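Local coordinates for protein sugar isomerase (Sinorhizobium meliloti, PDB 3QC0) that binds zinc in a xylose isomerase-like TIM barrel and probably interconverts sugars as a metal-dependent isomerase, at residues A[7-21]-A[32-45]. Sequence-based numbering, arbitrary orientation.
Sequences LSINLATIREQCGFA and ITAIAPWRDQVAAI
F20 slides its ring between I35 and the helix of residues 39-45: CE2 lies 3.7 Å from P37 CB, which meets the ring at its edge, while I35 CD1 crosses near CE2 and CZ and I45 CD1 comes obliquely to CD1. With CG anti to the backbone N (chi1 -176°), the phenyl group reaches back from the start of helix 20-29 into this hollow. L11 is the neighbouring bump, its CD1 against P37 CB (3.9 Å) and its CD2 against I35 CG2. Q41 lays its amide against L11 CB, OE1 accepting from the backbone N of W38 (3.0 Å) and NE2 donating a hydrogen bond to a water that in turn donates to the carbonyl oxygens of R15 and C18. Further back, I32 CD1 lodges in the angle formed by L7 CD2 and I9 CG1. The parallel strands 7-10 and 34-36 are laced by I9 N to A34 O, A36 N to I9 O and L11 N to A36 O. On the N10 and A36 face, N10 OD1 accepts W38 NE1 (2.8 Å) on an in-plane lone pair, the indole 70° from the amide, and A12 N, forming an Asx turn; ND2 bonds E246. A leucine here would probably leave the indole N-H and A12 N without their shared acceptor, and W38 less firmly fixed. N10 and W38 touch the zinc ligand E248, so this first beta-alpha-beta unit of the TIM barrel borders the metal site.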
loop_
_atom_site.group_PDB
_atom_site.type_symbol
_atom_site.label_atom_id
_atom_site.label_comp_id
_atom_site.label_asym_id
_atom_site.label_seq_id
_atom_site.Cartn_x
_atom_site.Cartn_y
_atom_site.Cartn_z
ATOM N N LEU A 7 -17.085 -7.474 -20.936
ATOM C CA LEU A 7 -15.658 -7.168 -20.975
ATOM C C LEU A 7 -15.416 -5.796 -21.621
ATOM O O LEU A 7 -15.926 -5.495 -22.705
ATOM C CB LEU A 7 -14.884 -8.243 -21.743
ATOM C CG LEU A 7 -13.361 -8.104 -21.825
ATOM C CD1 LEU A 7 -12.747 -8.037 -20.393
ATOM C CD2 LEU A 7 -12.743 -9.236 -22.642
ATOM N N SER A 8 -14.605 -4.970 -20.969
ATOM C CA SER A 8 -14.119 -3.705 -21.490
ATOM C C SER A 8 -12.601 -3.733 -21.469
ATOM O O SER A 8 -12.004 -4.377 -20.583
ATOM C CB SER A 8 -14.672 -2.562 -20.619
ATOM O OG SER A 8 -14.226 -1.310 -21.073
ATOM N N ILE A 9 -11.956 -3.035 -22.390
ATOM C CA ILE A 9 -10.498 -2.902 -22.391
ATOM C C ILE A 9 -10.136 -1.444 -22.127
ATOM O O ILE A 9 -10.495 -0.540 -22.875
ATOM C CB ILE A 9 -9.857 -3.370 -23.720
ATOM C CG1 ILE A 9 -10.231 -4.831 -24.024
ATOM C CG2 ILE A 9 -8.333 -3.144 -23.710
ATOM C CD1 ILE A 9 -9.661 -5.900 -23.115
ATOM N N ASN A 10 -9.444 -1.202 -21.012
ATOM C CA ASN A 10 -8.828 0.086 -20.778
ATOM C C ASN A 10 -7.646 0.138 -21.738
ATOM O O ASN A 10 -6.825 -0.776 -21.767
ATOM C CB ASN A 10 -8.413 0.223 -19.309
ATOM C CG ASN A 10 -7.810 1.531 -19.005
ATOM O OD1 ASN A 10 -6.758 1.897 -19.577
ATOM N ND2 ASN A 10 -8.373 2.218 -17.984
ATOM N N LEU A 11 -7.573 1.183 -22.561
ATOM C CA LEU A 11 -6.611 1.199 -23.648
ATOM C C LEU A 11 -5.179 1.360 -23.191
ATOM O O LEU A 11 -4.257 1.198 -23.956
ATOM C CB LEU A 11 -6.988 2.295 -24.646
ATOM C CG LEU A 11 -8.380 2.135 -25.269
ATOM C CD1 LEU A 11 -8.583 3.136 -26.458
ATOM C CD2 LEU A 11 -8.693 0.710 -25.714
ATOM N N ALA A 12 -4.957 1.589 -21.890
ATOM C CA ALA A 12 -3.589 1.497 -21.386
ATOM C C ALA A 12 -3.015 0.107 -21.627
ATOM O O ALA A 12 -1.811 -0.058 -21.782
ATOM C CB ALA A 12 -3.536 1.811 -19.891
ATOM N N THR A 13 -3.877 -0.889 -21.649
ATOM C CA THR A 13 -3.460 -2.284 -21.804
ATOM C C THR A 13 -2.656 -2.532 -23.078
ATOM O O THR A 13 -1.745 -3.372 -23.085
ATOM C CB THR A 13 -4.687 -3.201 -21.729
ATOM O OG1 THR A 13 -5.261 -3.040 -20.430
ATOM C CG2 THR A 13 -4.354 -4.698 -21.910
ATOM N N ILE A 14 -2.963 -1.758 -24.121
ATOM C CA ILE A 14 -2.234 -1.885 -25.408
ATOM C C ILE A 14 -1.724 -0.518 -25.857
ATOM O O ILE A 14 -1.695 -0.178 -27.072
ATOM C CB ILE A 14 -3.111 -2.607 -26.508
ATOM C CG1 ILE A 14 -4.495 -1.979 -26.626
ATOM C CG2 ILE A 14 -3.204 -4.135 -26.215
ATOM C CD1 ILE A 14 -5.323 -2.500 -27.856
ATOM N N ARG A 15 -1.284 0.284 -24.894
ATOM C CA ARG A 15 -0.935 1.667 -25.157
ATOM C C ARG A 15 0.352 1.827 -25.957
ATOM O O ARG A 15 0.507 2.840 -26.630
ATOM C CB ARG A 15 -0.814 2.477 -23.849
ATOM C CG ARG A 15 0.279 1.971 -22.927
ATOM C CD ARG A 15 1.482 2.847 -22.860
ATOM N NE ARG A 15 1.164 4.178 -22.377
ATOM C CZ ARG A 15 2.045 5.179 -22.337
ATOM N NH1 ARG A 15 3.305 4.990 -22.735
ATOM N NH2 ARG A 15 1.672 6.381 -21.894
ATOM N N GLU A 16 1.265 0.861 -25.877
ATOM C CA GLU A 16 2.535 0.983 -26.602
ATOM C C GLU A 16 2.326 0.603 -28.069
ATOM O O GLU A 16 3.018 1.128 -28.955
ATOM C CB GLU A 16 3.643 0.125 -25.977
ATOM C CG GLU A 16 4.168 0.659 -24.627
ATOM C CD GLU A 16 4.889 2.002 -24.748
ATOM O OE1 GLU A 16 5.621 2.230 -25.742
ATOM O OE2 GLU A 16 4.760 2.835 -23.846
ATOM N N GLN A 17 1.340 -0.261 -28.300
ATOM C CA GLN A 17 1.117 -0.881 -29.614
ATOM C C GLN A 17 0.157 -0.119 -30.496
ATOM O O GLN A 17 0.267 -0.184 -31.718
ATOM C CB GLN A 17 0.554 -2.287 -29.428
ATOM C CG GLN A 17 1.462 -3.210 -28.600
ATOM C CD GLN A 17 1.067 -3.315 -27.122
ATOM O OE1 GLN A 17 0.812 -2.290 -26.448
ATOM N NE2 GLN A 17 1.002 -4.548 -26.621
ATOM N N CYS A 18 -0.789 0.590 -29.893
ATOM C CA CYS A 18 -1.941 1.109 -30.596
ATOM C C CYS A 18 -2.328 2.482 -30.141
ATOM O O CYS A 18 -2.443 2.723 -28.938
ATOM C CB CYS A 18 -3.175 0.213 -30.420
ATOM S SG CYS A 18 -2.987 -1.506 -30.886
ATOM N N GLY A 19 -2.600 3.357 -31.101
ATOM C CA GLY A 19 -3.344 4.559 -30.809
ATOM C C GLY A 19 -4.822 4.226 -30.760
ATOM O O GLY A 19 -5.219 3.073 -30.889
ATOM N N PHE A 20 -5.651 5.253 -30.613
ATOM C CA PHE A 20 -7.083 5.051 -30.348
ATOM C C PHE A 20 -7.824 4.245 -31.416
ATOM O O PHE A 20 -8.558 3.311 -31.109
ATOM C CB PHE A 20 -7.763 6.434 -30.179
ATOM C CG PHE A 20 -9.213 6.367 -29.803
ATOM C CD1 PHE A 20 -10.201 6.254 -30.749
ATOM C CD2 PHE A 20 -9.602 6.504 -28.464
ATOM C CE1 PHE A 20 -11.534 6.193 -30.383
ATOM C CE2 PHE A 20 -10.907 6.433 -28.094
ATOM C CZ PHE A 20 -11.912 6.325 -29.047
ATOM N N ALA A 21 -7.679 4.622 -32.701
ATOM C CA ALA A 21 -8.412 3.937 -33.732
ATOM C C ALA A 21 -8.043 2.471 -33.890
ATOM O O ALA A 21 -8.935 1.627 -34.063
ATOM C CB ALA A 21 -8.197 4.652 -35.076
ATOM N N ILE A 32 -15.253 -7.143 -28.688
ATOM C CA ILE A 32 -15.273 -6.270 -27.495
ATOM C C ILE A 32 -15.877 -4.935 -27.919
ATOM O O ILE A 32 -15.384 -4.300 -28.866
ATOM C CB ILE A 32 -13.871 -6.128 -26.846
ATOM C CG1 ILE A 32 -13.426 -7.468 -26.245
ATOM C CG2 ILE A 32 -13.869 -5.042 -25.756
ATOM C CD1 ILE A 32 -11.922 -7.575 -26.083
ATOM N N THR A 33 -16.963 -4.534 -27.253
ATOM C CA THR A 33 -17.623 -3.257 -27.572
ATOM C C THR A 33 -17.594 -2.205 -26.460
ATOM O O THR A 33 -18.408 -1.260 -26.452
ATOM C CB THR A 33 -19.097 -3.480 -27.987
ATOM O OG1 THR A 33 -19.795 -4.149 -26.930
ATOM C CG2 THR A 33 -19.192 -4.303 -29.298
ATOM N N ALA A 34 -16.683 -2.375 -25.506
ATOM C CA ALA A 34 -16.539 -1.400 -24.449
ATOM C C ALA A 34 -15.049 -1.164 -24.243
ATOM O O ALA A 34 -14.256 -2.103 -24.270
ATOM C CB ALA A 34 -17.167 -1.935 -23.163
ATOM N N ILE A 35 -14.694 0.101 -24.045
ATOM C CA ILE A 35 -13.325 0.547 -23.885
ATOM C C ILE A 35 -13.276 1.583 -22.763
ATOM O O ILE A 35 -14.301 2.129 -22.352
ATOM C CB ILE A 35 -12.728 1.139 -25.202
ATOM C CG1 ILE A 35 -13.547 2.346 -25.721
ATOM C CG2 ILE A 35 -12.669 0.046 -26.286
ATOM C CD1 ILE A 35 -12.752 3.234 -26.638
ATOM N N ALA A 36 -12.062 1.865 -22.314
ATOM C CA ALA A 36 -11.789 3.030 -21.480
ATOM C C ALA A 36 -10.518 3.674 -21.999
ATOM O O ALA A 36 -9.412 3.199 -21.729
ATOM C CB ALA A 36 -11.666 2.630 -19.996
ATOM N N PRO A 37 -10.663 4.735 -22.814
ATOM C CA PRO A 37 -9.502 5.432 -23.299
ATOM C C PRO A 37 -8.976 6.460 -22.309
ATOM O O PRO A 37 -9.662 6.820 -21.342
ATOM C CB PRO A 37 -10.027 6.146 -24.531
ATOM C CG PRO A 37 -11.419 6.557 -24.113
ATOM C CD PRO A 37 -11.913 5.393 -23.237
ATOM N N TRP A 38 -7.764 6.921 -22.592
ATOM C CA TRP A 38 -7.139 7.967 -21.840
ATOM C C TRP A 38 -7.176 9.285 -22.590
ATOM O O TRP A 38 -7.224 9.325 -23.845
ATOM C CB TRP A 38 -5.692 7.583 -21.515
ATOM C CG TRP A 38 -5.584 6.474 -20.532
ATOM C CD1 TRP A 38 -6.124 5.230 -20.619
ATOM C CD2 TRP A 38 -4.931 6.527 -19.254
ATOM N NE1 TRP A 38 -5.836 4.504 -19.491
ATOM C CE2 TRP A 38 -5.103 5.284 -18.650
ATOM C CE3 TRP A 38 -4.190 7.502 -18.593
ATOM C CZ2 TRP A 38 -4.552 4.975 -17.410
ATOM C CZ3 TRP A 38 -3.658 7.189 -17.341
ATOM C CH2 TRP A 38 -3.869 5.958 -16.768
ATOM N N ARG A 39 -7.102 10.381 -21.849
ATOM C CA ARG A 39 -7.283 11.698 -22.449
ATOM C C ARG A 39 -6.205 12.030 -23.472
ATOM O O ARG A 39 -6.494 12.705 -24.466
ATOM C CB ARG A 39 -7.319 12.759 -21.366
ATOM C CG ARG A 39 -8.579 12.630 -20.491
ATOM C CD ARG A 39 -8.539 13.609 -19.380
ATOM N NE ARG A 39 -8.684 14.978 -19.813
ATOM C CZ ARG A 39 -8.332 16.044 -19.095
ATOM N NH1 ARG A 39 -7.743 15.891 -17.908
ATOM N NH2 ARG A 39 -8.535 17.237 -19.519
ATOM N N ASP A 40 -4.995 11.537 -23.255
ATOM C CA ASP A 40 -3.886 11.787 -24.201
ATOM C C ASP A 40 -4.137 11.062 -25.496
ATOM O O ASP A 40 -3.840 11.616 -26.559
ATOM C CB ASP A 40 -2.493 11.479 -23.622
ATOM C CG ASP A 40 -2.323 10.050 -23.121
ATOM O OD1 ASP A 40 -3.288 9.309 -22.911
ATOM O OD2 ASP A 40 -1.145 9.678 -22.900
ATOM N N GLN A 41 -4.702 9.861 -25.415
ATOM C CA GLN A 41 -5.032 9.079 -26.614
ATOM C C GLN A 41 -6.135 9.751 -27.412
ATOM O O GLN A 41 -6.101 9.777 -28.671
ATOM C CB GLN A 41 -5.474 7.676 -26.239
ATOM C CG GLN A 41 -4.378 6.864 -25.513
ATOM C CD GLN A 41 -4.876 5.523 -25.025
ATOM O OE1 GLN A 41 -5.944 5.435 -24.415
ATOM N NE2 GLN A 41 -4.078 4.448 -25.273
ATOM N N VAL A 42 -7.151 10.258 -26.710
ATOM C CA VAL A 42 -8.232 11.003 -27.348
ATOM C C VAL A 42 -7.702 12.276 -27.999
ATOM O O VAL A 42 -8.085 12.588 -29.183
ATOM C CB VAL A 42 -9.371 11.303 -26.315
ATOM C CG1 VAL A 42 -10.441 12.313 -26.871
ATOM C CG2 VAL A 42 -9.998 9.959 -25.824
ATOM N N ALA A 43 -6.797 12.982 -27.319
ATOM C CA ALA A 43 -6.247 14.228 -27.830
ATOM C C ALA A 43 -5.417 13.956 -29.068
ATOM O O ALA A 43 -5.425 14.767 -30.022
ATOM C CB ALA A 43 -5.373 14.934 -26.833
ATOM N N ALA A 44 -4.689 12.845 -29.078
ATOM C CA ALA A 44 -3.793 12.546 -30.242
ATOM C C ALA A 44 -4.560 12.310 -31.545
ATOM O O ALA A 44 -4.031 12.665 -32.634
ATOM C CB ALA A 44 -2.913 11.362 -29.953
ATOM N N ILE A 45 -5.749 11.696 -31.459
ATOM C CA ILE A 45 -6.653 11.465 -32.612
ATOM C C ILE A 45 -7.590 12.656 -32.867
ATOM O O ILE A 45 -7.940 12.959 -34.027
ATOM C CB ILE A 45 -7.466 10.124 -32.489
ATOM C CG1 ILE A 45 -8.060 9.716 -33.848
ATOM C CG2 ILE A 45 -8.602 10.178 -31.477
ATOM C CD1 ILE A 45 -8.741 8.378 -33.829
HETATM O O HOH W 1 -1.792 4.684 -27.164
HETATM O O HOH W 2 -4.453 7.864 -29.939
#